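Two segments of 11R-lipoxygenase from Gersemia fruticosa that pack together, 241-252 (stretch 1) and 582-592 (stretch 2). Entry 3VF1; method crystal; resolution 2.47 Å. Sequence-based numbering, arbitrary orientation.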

ATOM      1  N   LYS A 241      -2.743 -21.557  -2.262  1.00 48.22           N
ATOM      2  CA  LYS A 241      -1.445 -22.152  -1.956  1.00 54.69           C
ATOM      3  C   LYS A 241      -0.991 -21.924  -0.516  1.00 50.01           C
ATOM      4  O   LYS A 241      -0.159 -22.672  -0.002  1.00 44.32           O
ATOM      5  N   SER A 242      -1.533 -20.900   0.134  1.00 45.70           N
ATOM      6  CA  SER A 242      -1.198 -20.640   1.530  1.00 47.34           C
ATOM      7  C   SER A 242      -1.819 -21.693   2.448  1.00 44.31           C
ATOM      8  O   SER A 242      -1.402 -21.850   3.594  1.00 45.77           O
ATOM      9  N   GLY A 243      -2.816 -22.412   1.939  1.00 47.45           N
ATOM     10  CA  GLY A 243      -3.441 -23.488   2.687  1.00 38.34           C
ATOM     11  C   GLY A 243      -4.516 -23.010   3.645  1.00 39.14           C
ATOM     12  O   GLY A 243      -4.994 -21.879   3.549  1.00 39.88           O
ATOM     13  N   LEU A 244      -4.895 -23.880   4.574  1.00 38.05           N
ATOM     14  CA  LEU A 244      -5.938 -23.573   5.546  1.00 36.20           C
ATOM     15  C   LEU A 244      -5.447 -22.560   6.575  1.00 35.03           C
ATOM     16  O   LEU A 244      -4.463 -22.811   7.273  1.00 38.70           O
ATOM     17  N   PRO A 245      -6.133 -21.411   6.680  1.00 33.02           N
ATOM     18  CA  PRO A 245      -5.758 -20.416   7.690  1.00 31.57           C
ATOM     19  C   PRO A 245      -5.856 -20.987   9.100  1.00 33.64           C
ATOM     20  O   PRO A 245      -6.723 -21.819   9.359  1.00 35.56           O
ATOM     21  N   HIS A 246      -4.979 -20.546   9.994  1.00 30.22           N
ATOM     22  CA  HIS A 246      -5.032 -20.986  11.382  1.00 33.14           C
ATOM     23  C   HIS A 246      -6.350 -20.563  12.023  1.00 33.75           C
ATOM     24  O   HIS A 246      -6.828 -21.206  12.958  1.00 34.02           O
ATOM     25  N   ALA A 247      -6.932 -19.483  11.511  1.00 31.23           N
ATOM     26  CA  ALA A 247      -8.221 -18.999  11.996  1.00 30.35           C
ATOM     27  C   ALA A 247      -9.247 -20.130  12.041  1.00 30.03           C
ATOM     28  O   ALA A 247     -10.046 -20.219  12.972  1.00 30.49           O
ATOM     29  N   ALA A 248      -9.215 -20.997  11.034  1.00 29.46           N
ATOM     30  CA  ALA A 248     -10.138 -22.125  10.958  1.00 29.68           C
ATOM     31  C   ALA A 248     -10.107 -22.966  12.233  1.00 32.76           C
ATOM     32  O   ALA A 248     -11.092 -23.618  12.583  1.00 32.62           O
ATOM     33  N   GLU A 249      -8.975 -22.938  12.928  1.00 34.28           N
ATOM     34  CA  GLU A 249      -8.759 -23.795  14.086  1.00 34.71           C
ATOM     35  C   GLU A 249      -8.925 -23.056  15.415  1.00 37.87           C
ATOM     36  O   GLU A 249      -9.017 -23.690  16.466  1.00 39.08           O
ATOM     37  N   TYR A 250      -8.960 -21.726  15.373  1.00 35.94           N
ATOM     38  CA  TYR A 250      -8.945 -20.929  16.599  1.00 33.51           C
ATOM     39  C   TYR A 250     -10.052 -19.873  16.697  1.00 33.70           C
ATOM     40  O   TYR A 250     -10.265 -19.304  17.768  1.00 35.18           O
ATOM     41  N   TRP A 251     -10.751 -19.610  15.597  1.00 30.67           N
ATOM     42  CA  TRP A 251     -11.613 -18.430  15.503  1.00 29.32           C
ATOM     43  C   TRP A 251     -12.633 -18.293  16.641  1.00 31.44           C
ATOM     44  O   TRP A 251     -13.034 -17.181  16.982  1.00 30.99           O
ATOM     45  N   ARG A 252     -13.055 -19.410  17.226  1.00 33.09           N
ATOM     46  CA  ARG A 252     -14.059 -19.375  18.288  1.00 32.88           C
ATOM     47  C   ARG A 252     -13.475 -18.909  19.622  1.00 32.93           C
ATOM     48  O   ARG A 252     -14.206 -18.463  20.503  1.00 35.12           O
ATOM     49  N   GLN A 582      -4.438 -10.723   4.372  1.00 29.90           N
ATOM     50  CA  GLN A 582      -5.884 -10.827   4.181  1.00 29.57           C
ATOM     51  C   GLN A 582      -6.392 -12.257   4.022  1.00 28.25           C
ATOM     52  O   GLN A 582      -7.554 -12.532   4.309  1.00 30.87           O
ATOM     53  N   MET A 583      -5.543 -13.167   3.561  1.00 28.22           N
ATOM     54  CA  MET A 583      -5.974 -14.550   3.382  1.00 30.73           C
ATOM     55  C   MET A 583      -6.030 -15.264   4.728  1.00 28.90           C
ATOM     56  O   MET A 583      -6.912 -16.086   4.971  1.00 28.78           O
ATOM     57  N   ALA A 584      -5.083 -14.943   5.604  1.00 28.63           N
ATOM     58  CA  ALA A 584      -5.083 -15.481   6.956  1.00 29.22           C
ATOM     59  C   ALA A 584      -6.289 -14.961   7.732  1.00 29.10           C
ATOM     60  O   ALA A 584      -6.785 -15.621   8.644  1.00 31.24           O
ATOM     61  N   THR A 585      -6.760 -13.776   7.360  1.00 27.17           N
ATOM     62  CA  THR A 585      -7.839 -13.112   8.082  1.00 29.11           C
ATOM     63  C   THR A 585      -9.216 -13.444   7.511  1.00 29.75           C
ATOM     64  O   THR A 585     -10.156 -13.705   8.260  1.00 27.64           O
ATOM     65  N   TYR A 586      -9.330 -13.436   6.187  1.00 27.19           N
ATOM     66  CA  TYR A 586     -10.621 -13.635   5.532  1.00 28.98           C
ATOM     67  C   TYR A 586     -10.757 -15.011   4.885  1.00 28.59           C
ATOM     68  O   TYR A 586     -11.838 -15.377   4.425  1.00 32.16           O
ATOM     69  N   GLY A 587      -9.664 -15.767   4.843  1.00 26.00           N
ATOM     70  CA  GLY A 587      -9.690 -17.101   4.271  1.00 30.84           C
ATOM     71  C   GLY A 587     -10.846 -17.902   4.838  1.00 32.31           C
ATOM     72  O   GLY A 587     -11.660 -18.452   4.096  1.00 33.07           O
ATOM     73  N   PHE A 588     -10.912 -17.967   6.164  1.00 31.89           N
ATOM     74  CA  PHE A 588     -12.035 -18.584   6.856  1.00 30.16           C
ATOM     75  C   PHE A 588     -13.044 -17.496   7.213  1.00 30.08           C
ATOM     76  O   PHE A 588     -12.852 -16.739   8.164  1.00 30.50           O
ATOM     77  N   HIS A 589     -14.121 -17.427   6.436  1.00 30.10           N
ATOM     78  CA  HIS A 589     -15.039 -16.290   6.472  1.00 31.45           C
ATOM     79  C   HIS A 589     -15.522 -15.901   7.875  1.00 31.05           C
ATOM     80  O   HIS A 589     -15.567 -14.716   8.206  1.00 31.70           O
ATOM     81  N   PRO A 590     -15.898 -16.890   8.698  1.00 29.63           N
ATOM     82  CA  PRO A 590     -16.423 -16.575  10.033  1.00 28.85           C
ATOM     83  C   PRO A 590     -15.454 -15.789  10.915  1.00 28.11           C
ATOM     84  O   PRO A 590     -15.892 -15.137  11.862  1.00 28.55           O
ATOM     85  N   ASN A 591     -14.161 -15.850  10.615  1.00 28.48           N
ATOM     86  CA  ASN A 591     -13.170 -15.124  11.403  1.00 28.51           C
ATOM     87  C   ASN A 591     -13.286 -13.616  11.202  1.00 32.18           C
ATOM     88  O   ASN A 591     -12.872 -12.834  12.058  1.00 34.04           O
ATOM     89  N   SER A 592     -13.855 -13.215  10.070  1.00 29.43           N
ATOM     90  CA  SER A 592     -14.043 -11.803   9.767  1.00 30.17           C
ATOM     91  C   SER A 592     -15.078 -11.635   8.656  1.00 31.48           C
ATOM     92  O   SER A 592     -14.724 -11.441   7.493  1.00 30.21           O
TER

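No direct hydrogen bond links the two stretches, which bury 481 Å² summed over both sides; packing is largely apolar, and two waters bridge them. Ser242 (chi1 55°, p) points toward stretch 2, its OG 3.4 Å from CG of Met583, whose chi1 is t. Pro245, C-gamma exo, sets its CG 3.6 Å from Met583 O and 3.8 Å from Gly587 CA. Gly587 makes this fit possible: an ideal CB there would lie 2.5 Å from Pro245 CG, a clash, and would also strike Met583 O.

Ala247 points its CB toward stretch 2, 3.6 Å from Asn591 CG. Its N donates to water 1 (3.2 Å), which in turn donates to Ala584 O (2.6 Å), joining the two backbones. At Ala248 both CA and CB meet the Phe588 ring: CB lies 4.0 Å from Phe588 CD1, and CA stands 4.0 Å from the ring centroid, 16° off the normal, a CH-pi contact over the face. Phe588 reaches it with chi1 t.

Trp251 (chi1 76°, p) meets Phe588 obliquely, planes at 51°, with CD1 3.2 Å from CE2 of Phe588. Over the same indole, Pro590 CB lies 3.9 Å from the six-membered ring centroid, 6° off its normal. Water 2 donates to Trp251 O (3.1 Å) and Asn591 OD1 (3.0 Å), while Asn591 ND2 is held by Thr585 O at 3.0 Å.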

ATOM      1  CB  LYS A 241      -0.391 -21.634  -2.936  1.00 54.04           C
ATOM      2  CG  LYS A 241      -0.738 -21.932  -4.384  1.00 61.20           C
ATOM      3  CD  LYS A 241       0.421 -21.653  -5.327  1.00 75.85           C
ATOM      4  CE  LYS A 241       0.048 -21.978  -6.766  1.00 77.67           C
ATOM      5  NZ  LYS A 241      -0.390 -23.396  -6.935  1.00 76.43           N
ATOM      6  CB  SER A 242      -1.655 -19.242   1.949  1.00 47.06           C
ATOM      7  OG  SER A 242      -3.036 -19.053   1.707  1.00 48.45           O
ATOM      8  CB  LEU A 244      -6.379 -24.851   6.263  1.00 38.71           C
ATOM      9  CG  LEU A 244      -7.513 -24.689   7.277  1.00 38.28           C
ATOM     10  CD1 LEU A 244      -8.858 -24.611   6.570  1.00 41.58           C
ATOM     11  CD2 LEU A 244      -7.496 -25.823   8.290  1.00 43.35           C
ATOM     12  CB  PRO A 245      -6.799 -19.310   7.501  1.00 30.19           C
ATOM     13  CG  PRO A 245      -7.315 -19.489   6.121  1.00 31.30           C
ATOM     14  CD  PRO A 245      -7.267 -20.960   5.856  1.00 34.60           C
ATOM     15  CB  HIS A 246      -3.851 -20.421  12.175  1.00 34.79           C
ATOM     16  CG  HIS A 246      -2.533 -21.029  11.808  1.00 35.34           C
ATOM     17  ND1 HIS A 246      -1.580 -20.356  11.075  1.00 38.15           N
ATOM     18  CD2 HIS A 246      -2.013 -22.252  12.066  1.00 39.00           C
ATOM     19  CE1 HIS A 246      -0.528 -21.135  10.902  1.00 37.82           C
ATOM     20  NE2 HIS A 246      -0.766 -22.292  11.493  1.00 38.81           N
ATOM     21  CB  ALA A 247      -8.724 -17.867  11.113  1.00 28.45           C
ATOM     22  CB  ALA A 248      -9.807 -22.993   9.753  1.00 30.24           C
ATOM     23  CB  GLU A 249      -7.354 -24.395  14.017  1.00 36.68           C
ATOM     24  CG  GLU A 249      -7.015 -25.024  12.673  1.00 44.66           C
ATOM     25  CD  GLU A 249      -5.520 -25.211  12.473  1.00 59.26           C
ATOM     26  OE1 GLU A 249      -4.745 -24.333  12.913  1.00 58.03           O
ATOM     27  OE2 GLU A 249      -5.121 -26.236  11.877  1.00 67.58           O
ATOM     28  CB  TYR A 250      -7.598 -20.212  16.731  1.00 35.10           C
ATOM     29  CG  TYR A 250      -6.416 -21.114  17.015  1.00 34.98           C
ATOM     30  CD1 TYR A 250      -6.100 -21.487  18.313  1.00 36.10           C
ATOM     31  CD2 TYR A 250      -5.604 -21.572  15.986  1.00 34.80           C
ATOM     32  CE1 TYR A 250      -5.017 -22.300  18.581  1.00 35.72           C
ATOM     33  CE2 TYR A 250      -4.518 -22.390  16.243  1.00 38.32           C
ATOM     34  CZ  TYR A 250      -4.230 -22.751  17.543  1.00 40.19           C
ATOM     35  OH  TYR A 250      -3.147 -23.560  17.808  1.00 39.93           O
ATOM     36  CB  TRP A 251     -12.337 -18.399  14.154  1.00 30.20           C
ATOM     37  CG  TRP A 251     -13.480 -19.355  14.055  1.00 30.78           C
ATOM     38  CD1 TRP A 251     -13.414 -20.691  13.773  1.00 31.68           C
ATOM     39  CD2 TRP A 251     -14.867 -19.051  14.232  1.00 30.92           C
ATOM     40  NE1 TRP A 251     -14.676 -21.234  13.763  1.00 32.43           N
ATOM     41  CE2 TRP A 251     -15.586 -20.247  14.043  1.00 30.39           C
ATOM     42  CE3 TRP A 251     -15.571 -17.881  14.531  1.00 29.21           C
ATOM     43  CZ2 TRP A 251     -16.973 -20.309  14.146  1.00 32.96           C
ATOM     44  CZ3 TRP A 251     -16.949 -17.943  14.633  1.00 28.46           C
ATOM     45  CH2 TRP A 251     -17.635 -19.148  14.440  1.00 30.19           C
ATOM     46  CB  ARG A 252     -14.694 -20.756  18.475  1.00 37.54           C
ATOM     47  CG  ARG A 252     -15.450 -21.282  17.263  1.00 38.75           C
ATOM     48  CD  ARG A 252     -15.692 -22.779  17.391  1.00 39.37           C
ATOM     49  NE  ARG A 252     -16.351 -23.355  16.218  1.00 43.04           N
ATOM     50  CZ  ARG A 252     -17.657 -23.597  16.114  1.00 40.54           C
ATOM     51  NH1 ARG A 252     -18.487 -23.316  17.111  1.00 35.44           N
ATOM     52  NH2 ARG A 252     -18.136 -24.127  14.999  1.00 43.79           N
ATOM     53  CB  GLN A 582      -6.321  -9.994   2.975  1.00 28.03           C
ATOM     54  CG  GLN A 582      -6.486  -8.518   3.276  1.00 29.82           C
ATOM     55  CD  GLN A 582      -7.002  -7.741   2.085  1.00 29.83           C
ATOM     56  OE1 GLN A 582      -8.119  -7.227   2.099  1.00 33.70           O
ATOM     57  NE2 GLN A 582      -6.185  -7.648   1.044  1.00 41.76           N
ATOM     58  CB  MET A 583      -5.049 -15.299   2.420  1.00 32.69           C
ATOM     59  CG  MET A 583      -5.525 -16.712   2.101  1.00 36.14           C
ATOM     60  SD  MET A 583      -7.197 -16.765   1.416  1.00 39.91           S
ATOM     61  CE  MET A 583      -6.889 -16.273  -0.280  1.00 40.55           C
ATOM     62  CB  ALA A 584      -3.797 -15.102   7.672  1.00 28.60           C
ATOM     63  CB  THR A 585      -7.645 -11.580   8.069  1.00 31.73           C
ATOM     64  OG1 THR A 585      -6.449 -11.243   8.781  1.00 32.62           O
ATOM     65  CG2 THR A 585      -8.829 -10.873   8.713  1.00 31.16           C
ATOM     66  CB  TYR A 586     -10.854 -12.550   4.480  1.00 27.95           C
ATOM     67  CG  TYR A 586     -10.907 -11.153   5.053  1.00 30.71           C
ATOM     68  CD1 TYR A 586     -12.048 -10.689   5.693  1.00 29.95           C
ATOM     69  CD2 TYR A 586      -9.816 -10.299   4.955  1.00 27.58           C
ATOM     70  CE1 TYR A 586     -12.101  -9.413   6.220  1.00 30.45           C
ATOM     71  CE2 TYR A 586      -9.861  -9.024   5.476  1.00 31.59           C
ATOM     72  CZ  TYR A 586     -11.005  -8.585   6.108  1.00 34.22           C
ATOM     73  OH  TYR A 586     -11.050  -7.313   6.627  1.00 33.43           O
ATOM     74  CB  PHE A 588     -11.547 -19.312   8.110  1.00 30.02           C
ATOM     75  CG  PHE A 588     -12.605 -20.135   8.783  1.00 29.40           C
ATOM     76  CD1 PHE A 588     -13.066 -21.306   8.201  1.00 32.15           C
ATOM     77  CD2 PHE A 588     -13.135 -19.745  10.001  1.00 28.58           C
ATOM     78  CE1 PHE A 588     -14.041 -22.066   8.821  1.00 29.82           C
ATOM     79  CE2 PHE A 588     -14.108 -20.502  10.625  1.00 28.80           C
ATOM     80  CZ  PHE A 588     -14.562 -21.662  10.035  1.00 32.59           C
ATOM     81  CB  HIS A 589     -16.246 -16.557   5.568  1.00 27.50           C
ATOM     82  CG  HIS A 589     -17.071 -15.340   5.290  1.00 31.56           C
ATOM     83  ND1 HIS A 589     -16.952 -14.609   4.127  1.00 34.53           N
ATOM     84  CD2 HIS A 589     -18.020 -14.719   6.028  1.00 32.39           C
ATOM     85  CE1 HIS A 589     -17.798 -13.596   4.156  1.00 32.18           C
ATOM     86  NE2 HIS A 589     -18.457 -13.638   5.300  1.00 34.17           N
ATOM     87  CB  PRO A 590     -16.687 -17.956  10.639  1.00 26.61           C
ATOM     88  CG  PRO A 590     -16.904 -18.846   9.466  1.00 29.84           C
ATOM     89  CD  PRO A 590     -15.977 -18.332   8.404  1.00 31.86           C
ATOM     90  CB  ASN A 591     -11.756 -15.596  11.055  1.00 28.85           C
ATOM     91  CG  ASN A 591     -10.690 -14.915  11.895  1.00 30.12           C
ATOM     92  OD1 ASN A 591     -10.563 -15.184  13.091  1.00 28.20           O
ATOM     93  ND2 ASN A 591      -9.912 -14.037  11.270  1.00 31.97           N
ATOM     94  CB  SER A 592     -12.715 -11.170   9.353  1.00 31.79           C
ATOM     95  OG  SER A 592     -12.741  -9.763   9.527  1.00 34.61           O
TER
HETATM   96  O   HOH W   1      -5.311 -17.020  10.208  1.00 30.17           O
HETATM   97  O   HOH W   2     -12.201 -14.522  15.539  1.00 35.09           O